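PDB 3UAO: putative isochorismatase from Bordetella bronchiseptica, which catalyses the hydrolysis of maleamate to maleate and ammonia, a step in the bacterial degradation of nicotinate (vitamin B3). Local coordinates for residues W86-S91 and A132-V137; S91-A96 and L113-H118. All coordinates share one frame; numbering follows the deposited sequence.

How the interactions relate
Running from the N terminus, the chain passes through strand 87-93, whose first part takes part in interaction 1 and whose last residues, with the loop that follows, take part in interaction 2; Ser91 belongs to both. Beyond helix 105-108 the loop segment 113-118 returns to 91-96 and closes the shorter loop, interaction 2. The chain then goes on to strand 135-139, which pairs with 87-93 and closes the longer loop, interaction 1, so the smaller closure lies wholly within the larger. The contact centres are about 17 Å apart. Interaction 1 joins an outermost strand to the parallel sheet, whereas interaction 2 ties segment 113-118 to the C-terminal end of strand 87-93 and the loop leaving it.

Interaction 1. Residues W86-S91 and A132-V137; sequences WAVAHS and AGEYVV
A side-chain bond runs alongside the backbone ladder here: His90 NE2 donates to Glu134 OE1 across 2.8 Å, linking strand 87-93 to Glu134 on the neighbouring segment 132-137. The oxygen lies close to the plane of the imidazole ring but is itself approached from above the carboxylate plane, 44° out of it, and the two flat groups are turned 31° against each other. Glu134 reaches the ring because CG sits beside its own backbone N and the chain then runs out extended. On the way it lies side by side with Val88, CG 3.6 Å from Val88 CB. The carboxylate is held from several directions: Gln131 N also donates to OE1, and Arg82 of helix 67-84 forms a salt bridge with OE2, which would be expected to favour the charged form of Glu134.

Behind this lies the parallel pairing of 87-93 with 135-139, an outermost strand of the chain's Rossmann-like parallel sheet. Tyr135 N donates to Val88 O at 2.9 Å, then His90 takes over both directions, its N giving to Tyr135 O and its O receiving Val137 N, each at 2.6 Å. CA-H...O contacts accompany these bonds, the last of them from Ser91 CA to Val137 O at 3.1 Å. Ala89, Ser91, Tyr135 and Val137 share one face of the sheet; His90 and Val136 occupy the other. On the first of these faces Ala89 CB meets Tyr135 CB at 4.3 Å, while the tyrosine ring leads away from the partner strand to stack on Trp153 of helix 150-156. Val137 turns CG1 into the space between its N and carbonyl carbon (chi1 44°), bringing that methyl within 3.2 Å of His90 O.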
loop_
_atom_site.group_PDB
_atom_site.type_symbol
_atom_site.label_atom_id
_atom_site.label_comp_id
_atom_site.label_asym_id
_atom_site.label_seq_id
_atom_site.Cartn_x
_atom_site.Cartn_y
_atom_site.Cartn_z
ATOM N N TRP A 86 -19.035 -12.877 12.740
ATOM C CA TRP A 86 -17.658 -12.652 12.344
ATOM C C TRP A 86 -17.672 -11.730 11.162
ATOM O O TRP A 86 -18.488 -11.894 10.286
ATOM C CB TRP A 86 -16.982 -13.960 11.910
ATOM C CG TRP A 86 -16.559 -14.854 12.996
ATOM C CD1 TRP A 86 -16.583 -14.600 14.319
ATOM C CD2 TRP A 86 -15.979 -16.144 12.843
ATOM N NE1 TRP A 86 -16.078 -15.668 15.020
ATOM C CE2 TRP A 86 -15.699 -16.631 14.133
ATOM C CE3 TRP A 86 -15.691 -16.955 11.733
ATOM C CZ2 TRP A 86 -15.139 -17.889 14.352
ATOM C CZ3 TRP A 86 -15.127 -18.204 11.950
ATOM C CH2 TRP A 86 -14.856 -18.657 13.244
ATOM N N ALA A 87 -16.769 -10.765 11.121
ATOM C CA ALA A 87 -16.603 -9.978 9.917
ATOM C C ALA A 87 -16.451 -10.965 8.734
ATOM O O ALA A 87 -15.765 -11.985 8.856
ATOM C CB ALA A 87 -15.369 -9.063 10.046
ATOM N N VAL A 88 -17.092 -10.683 7.608
ATOM C CA VAL A 88 -16.965 -11.563 6.437
ATOM C C VAL A 88 -16.728 -10.760 5.146
ATOM O O VAL A 88 -17.425 -9.776 4.897
ATOM C CB VAL A 88 -18.178 -12.492 6.278
ATOM C CG1 VAL A 88 -17.985 -13.451 5.066
ATOM C CG2 VAL A 88 -18.372 -13.289 7.532
ATOM N N ALA A 89 -15.716 -11.191 4.372
ATOM C CA ALA A 89 -15.280 -10.511 3.153
ATOM C C ALA A 89 -15.143 -11.521 2.032
ATOM O O ALA A 89 -14.650 -12.609 2.232
ATOM C CB ALA A 89 -13.960 -9.794 3.372
ATOM N N HIS A 90 -15.629 -11.155 0.863
ATOM C CA HIS A 90 -15.540 -11.975 -0.325
ATOM C C HIS A 90 -14.733 -11.191 -1.366
ATOM O O HIS A 90 -14.818 -9.972 -1.437
ATOM C CB HIS A 90 -16.947 -12.237 -0.883
ATOM C CG HIS A 90 -17.932 -12.723 0.137
ATOM N ND1 HIS A 90 -18.361 -14.031 0.190
ATOM C CD2 HIS A 90 -18.566 -12.079 1.146
ATOM C CE1 HIS A 90 -19.231 -14.167 1.183
ATOM N NE2 HIS A 90 -19.372 -12.995 1.778
ATOM N N SER A 91 -13.955 -11.897 -2.166
ATOM C CA SER A 91 -13.153 -11.274 -3.184
ATOM C C SER A 91 -13.652 -11.783 -4.538
ATOM O O SER A 91 -14.191 -12.885 -4.670
ATOM C CB SER A 91 -11.655 -11.605 -2.961
ATOM O OG SER A 91 -11.217 -12.685 -3.764
ATOM N N ALA A 132 -25.945 -8.941 3.744
ATOM C CA ALA A 132 -25.820 -7.593 4.313
ATOM C C ALA A 132 -24.633 -7.473 5.274
ATOM O O ALA A 132 -24.559 -8.229 6.256
ATOM C CB ALA A 132 -27.146 -7.186 5.057
ATOM N N GLY A 133 -23.699 -6.565 4.961
ATOM C CA GLY A 133 -22.572 -6.221 5.846
ATOM C C GLY A 133 -21.274 -6.952 5.530
ATOM O O GLY A 133 -20.239 -6.681 6.128
ATOM N N GLU A 134 -21.358 -7.892 4.600
ATOM C CA GLU A 134 -20.232 -8.677 4.179
ATOM C C GLU A 134 -19.651 -8.008 2.933
ATOM O O GLU A 134 -20.382 -7.670 1.993
ATOM C CB GLU A 134 -20.658 -10.109 3.861
ATOM C CG GLU A 134 -21.176 -10.901 5.050
ATOM C CD GLU A 134 -21.601 -12.308 4.675
ATOM O OE1 GLU A 134 -21.552 -12.662 3.472
ATOM O OE2 GLU A 134 -21.997 -13.054 5.597
ATOM N N TYR A 135 -18.330 -7.844 2.941
ATOM C CA TYR A 135 -17.659 -6.933 2.057
ATOM C C TYR A 135 -17.192 -7.669 0.832
ATOM O O TYR A 135 -16.586 -8.742 0.943
ATOM C CB TYR A 135 -16.468 -6.302 2.793
ATOM C CG TYR A 135 -15.677 -5.291 2.008
ATOM C CD1 TYR A 135 -16.302 -4.342 1.216
ATOM C CD2 TYR A 135 -14.313 -5.272 2.066
ATOM C CE1 TYR A 135 -15.578 -3.429 0.498
ATOM C CE2 TYR A 135 -13.589 -4.357 1.352
ATOM C CZ TYR A 135 -14.232 -3.424 0.580
ATOM O OH TYR A 135 -13.487 -2.498 -0.139
ATOM N N VAL A 136 -17.482 -7.107 -0.338
ATOM C CA VAL A 136 -17.087 -7.711 -1.611
ATOM C C VAL A 136 -15.962 -6.865 -2.126
ATOM O O VAL A 136 -16.145 -5.718 -2.490
ATOM C CB VAL A 136 -18.252 -7.745 -2.637
ATOM C CG1 VAL A 136 -17.851 -8.454 -3.920
ATOM C CG2 VAL A 136 -19.514 -8.391 -2.000
ATOM N N VAL A 137 -14.769 -7.422 -2.133
ATOM C CA VAL A 137 -13.645 -6.685 -2.589
ATOM C C VAL A 137 -13.334 -7.166 -4.001
ATOM O O VAL A 137 -13.319 -8.365 -4.282
ATOM C CB VAL A 137 -12.459 -6.739 -1.588
ATOM C CG1 VAL A 137 -12.249 -8.054 -1.090
ATOM C CG2 VAL A 137 -11.190 -6.249 -2.235
#

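Interaction 2. Residues S91-A96 and L113-H118; sequences SRIVYA and LTLKEH
Bends in two side chains bring Arg92 and Glu117 together: the arginine folds at chi3 (54°), and the glutamate, with CG trans to its backbone N, folds at chi2 (56°) to turn its carboxylate back. The contact they make joins the C-terminal end of strand 87-93 in the parallel Rossmann-like sheet, and the loop leaving it, to a loop segment that makes an inverse gamma turn centred on Leu115. The guanidinium grips end-on with two nitrogens. NH1 gives a nearly straight bond to Glu117 OE2 at 2.9 Å, a salt bridge made on the syn side, somewhat out of the carboxylate plane, while NH2 reaches the main-chain Glu117 O at 3.1 Å. The guanidinium and carboxylate planes stand 80° apart. Val94 CG2 lies over one guanidinium face, and Arg138 provides Glu117 OE1 with a second salt bridge.

At the gamma turn, Leu115 O faces segment 91-96: Tyr95 N donates to it at 3.0 Å, and Val94 CA makes a CA-H...O contact with the same oxygen. The leucine side chain goes toward the strand end, with CD1 packed 3.9 Å from Ile93 CB.

Leu113 CD1 sits over one face of the Tyr95 ring in a CH-pi contact, displaced toward the CD1 side, and the two side chains cross at about a right angle. At the far end of this ring the hydroxyl hydrogen-bonds to Asn103. A water bridges the backbones, donating to Tyr95 O and accepting from Glu117 N. Lys116 bends at chi2, which carries NZ to Asp99 for a salt bridge and to two backbone carbonyls, one from each segment: Ala96 O at 2.8 Å and, in its own segment, Leu113 O at 2.7 Å.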
loop_
_atom_site.group_PDB
_atom_site.type_symbol
_atom_site.label_atom_id
_atom_site.label_comp_id
_atom_site.label_asym_id
_atom_site.label_seq_id
_atom_site.Cartn_x
_atom_site.Cartn_y
_atom_site.Cartn_z
ATOM N N SER A 91 -13.955 -11.897 -2.166
ATOM C CA SER A 91 -13.153 -11.274 -3.184
ATOM C C SER A 91 -13.652 -11.783 -4.538
ATOM O O SER A 91 -14.191 -12.885 -4.670
ATOM C CB SER A 91 -11.655 -11.605 -2.961
ATOM O OG SER A 91 -11.217 -12.685 -3.764
ATOM N N ARG A 92 -13.457 -10.957 -5.547
ATOM C CA ARG A 92 -13.810 -11.290 -6.929
ATOM C C ARG A 92 -12.757 -10.631 -7.779
ATOM O O ARG A 92 -12.351 -9.524 -7.442
ATOM C CB ARG A 92 -15.161 -10.667 -7.324
ATOM C CG ARG A 92 -16.376 -11.176 -6.567
ATOM C CD ARG A 92 -17.611 -10.385 -6.920
ATOM N NE ARG A 92 -17.798 -10.391 -8.372
ATOM C CZ ARG A 92 -18.408 -9.448 -9.088
ATOM N NH1 ARG A 92 -18.943 -8.379 -8.522
ATOM N NH2 ARG A 92 -18.458 -9.585 -10.390
ATOM N N ILE A 93 -12.278 -11.301 -8.836
ATOM C CA ILE A 93 -11.446 -10.646 -9.838
ATOM C C ILE A 93 -12.392 -9.938 -10.772
ATOM O O ILE A 93 -13.389 -10.529 -11.241
ATOM C CB ILE A 93 -10.515 -11.619 -10.566
ATOM C CG1 ILE A 93 -9.464 -12.157 -9.588
ATOM C CG2 ILE A 93 -9.723 -10.934 -11.708
ATOM C CD1 ILE A 93 -8.552 -13.273 -10.155
ATOM N N VAL A 94 -12.157 -8.634 -10.952
ATOM C CA VAL A 94 -12.930 -7.802 -11.884
ATOM C C VAL A 94 -12.038 -6.818 -12.638
ATOM O O VAL A 94 -11.369 -5.971 -12.035
ATOM C CB VAL A 94 -13.994 -6.992 -11.162
ATOM C CG1 VAL A 94 -14.631 -5.949 -12.138
ATOM C CG2 VAL A 94 -15.057 -7.888 -10.531
ATOM N N TYR A 95 -12.041 -6.911 -13.959
ATOM C CA TYR A 95 -11.459 -5.868 -14.820
ATOM C C TYR A 95 -12.559 -5.005 -15.429
ATOM O O TYR A 95 -13.726 -5.412 -15.453
ATOM C CB TYR A 95 -10.663 -6.497 -15.948
ATOM C CG TYR A 95 -9.359 -7.157 -15.512
ATOM C CD1 TYR A 95 -8.139 -6.497 -15.652
ATOM C CD2 TYR A 95 -9.344 -8.433 -15.019
ATOM C CE1 TYR A 95 -6.949 -7.087 -15.274
ATOM C CE2 TYR A 95 -8.137 -9.042 -14.619
ATOM C CZ TYR A 95 -6.955 -8.356 -14.755
ATOM O OH TYR A 95 -5.767 -8.923 -14.380
ATOM N N ALA A 96 -12.151 -3.838 -15.951
ATOM C CA ALA A 96 -13.027 -2.945 -16.698
ATOM C C ALA A 96 -13.437 -3.563 -18.041
ATOM O O ALA A 96 -12.629 -4.188 -18.705
ATOM C CB ALA A 96 -12.357 -1.555 -16.929
ATOM N N LEU A 113 -8.839 -11.510 -18.005
ATOM C CA LEU A 113 -9.256 -10.262 -18.571
ATOM C C LEU A 113 -10.702 -10.319 -18.985
ATOM O O LEU A 113 -11.263 -9.294 -19.304
ATOM C CB LEU A 113 -8.396 -9.959 -19.805
ATOM C CG LEU A 113 -8.448 -8.554 -20.360
ATOM C CD1 LEU A 113 -7.879 -7.612 -19.302
ATOM C CD2 LEU A 113 -7.679 -8.501 -21.680
ATOM N N THR A 114 -11.286 -11.515 -19.023
ATOM C CA THR A 114 -12.680 -11.695 -19.408
ATOM C C THR A 114 -13.572 -11.665 -18.191
ATOM O O THR A 114 -14.774 -11.682 -18.332
ATOM C CB THR A 114 -12.886 -13.040 -20.101
ATOM O OG1 THR A 114 -12.831 -14.089 -19.130
ATOM C CG2 THR A 114 -11.814 -13.273 -21.192
ATOM N N LEU A 115 -12.971 -11.624 -16.998
ATOM C CA LEU A 115 -13.699 -11.479 -15.730
ATOM C C LEU A 115 -14.228 -10.055 -15.499
ATOM O O LEU A 115 -13.641 -9.272 -14.774
ATOM C CB LEU A 115 -12.829 -11.931 -14.556
ATOM C CG LEU A 115 -12.537 -13.439 -14.602
ATOM C CD1 LEU A 115 -11.670 -13.933 -13.418
ATOM C CD2 LEU A 115 -13.865 -14.277 -14.716
ATOM N N LYS A 116 -15.368 -9.748 -16.106
ATOM C CA LYS A 116 -15.918 -8.414 -16.101
ATOM C C LYS A 116 -17.030 -8.352 -15.053
ATOM O O LYS A 116 -17.450 -9.369 -14.512
ATOM C CB LYS A 116 -16.415 -8.054 -17.486
ATOM C CG LYS A 116 -15.432 -8.386 -18.614
ATOM C CD LYS A 116 -14.114 -7.671 -18.465
ATOM C CE LYS A 116 -13.436 -7.415 -19.827
ATOM N NZ LYS A 116 -12.125 -6.735 -19.638
ATOM N N GLU A 117 -17.466 -7.155 -14.725
ATOM C CA GLU A 117 -18.333 -6.976 -13.580
ATOM C C GLU A 117 -19.631 -7.805 -13.715
ATOM O O GLU A 117 -20.084 -8.431 -12.742
ATOM C CB GLU A 117 -18.591 -5.484 -13.365
ATOM C CG GLU A 117 -19.545 -5.123 -12.228
ATOM C CD GLU A 117 -19.146 -5.683 -10.888
ATOM O OE1 GLU A 117 -17.967 -5.540 -10.499
ATOM O OE2 GLU A 117 -20.028 -6.266 -10.220
ATOM N N HIS A 118 -20.182 -7.858 -14.926
ATOM C CA HIS A 118 -21.466 -8.513 -15.188
ATOM C C HIS A 118 -21.327 -9.837 -15.941
ATOM O O HIS A 118 -22.316 -10.484 -16.256
ATOM C CB HIS A 118 -22.364 -7.520 -15.930
ATOM C CG HIS A 118 -22.514 -6.212 -15.214
ATOM N ND1 HIS A 118 -23.322 -6.059 -14.108
ATOM C CD2 HIS A 118 -21.933 -5.006 -15.423
ATOM C CE1 HIS A 118 -23.244 -4.813 -13.674
ATOM N NE2 HIS A 118 -22.408 -4.151 -14.457
HETATM O O HOH W 1 -16.120 -4.891 -15.790
#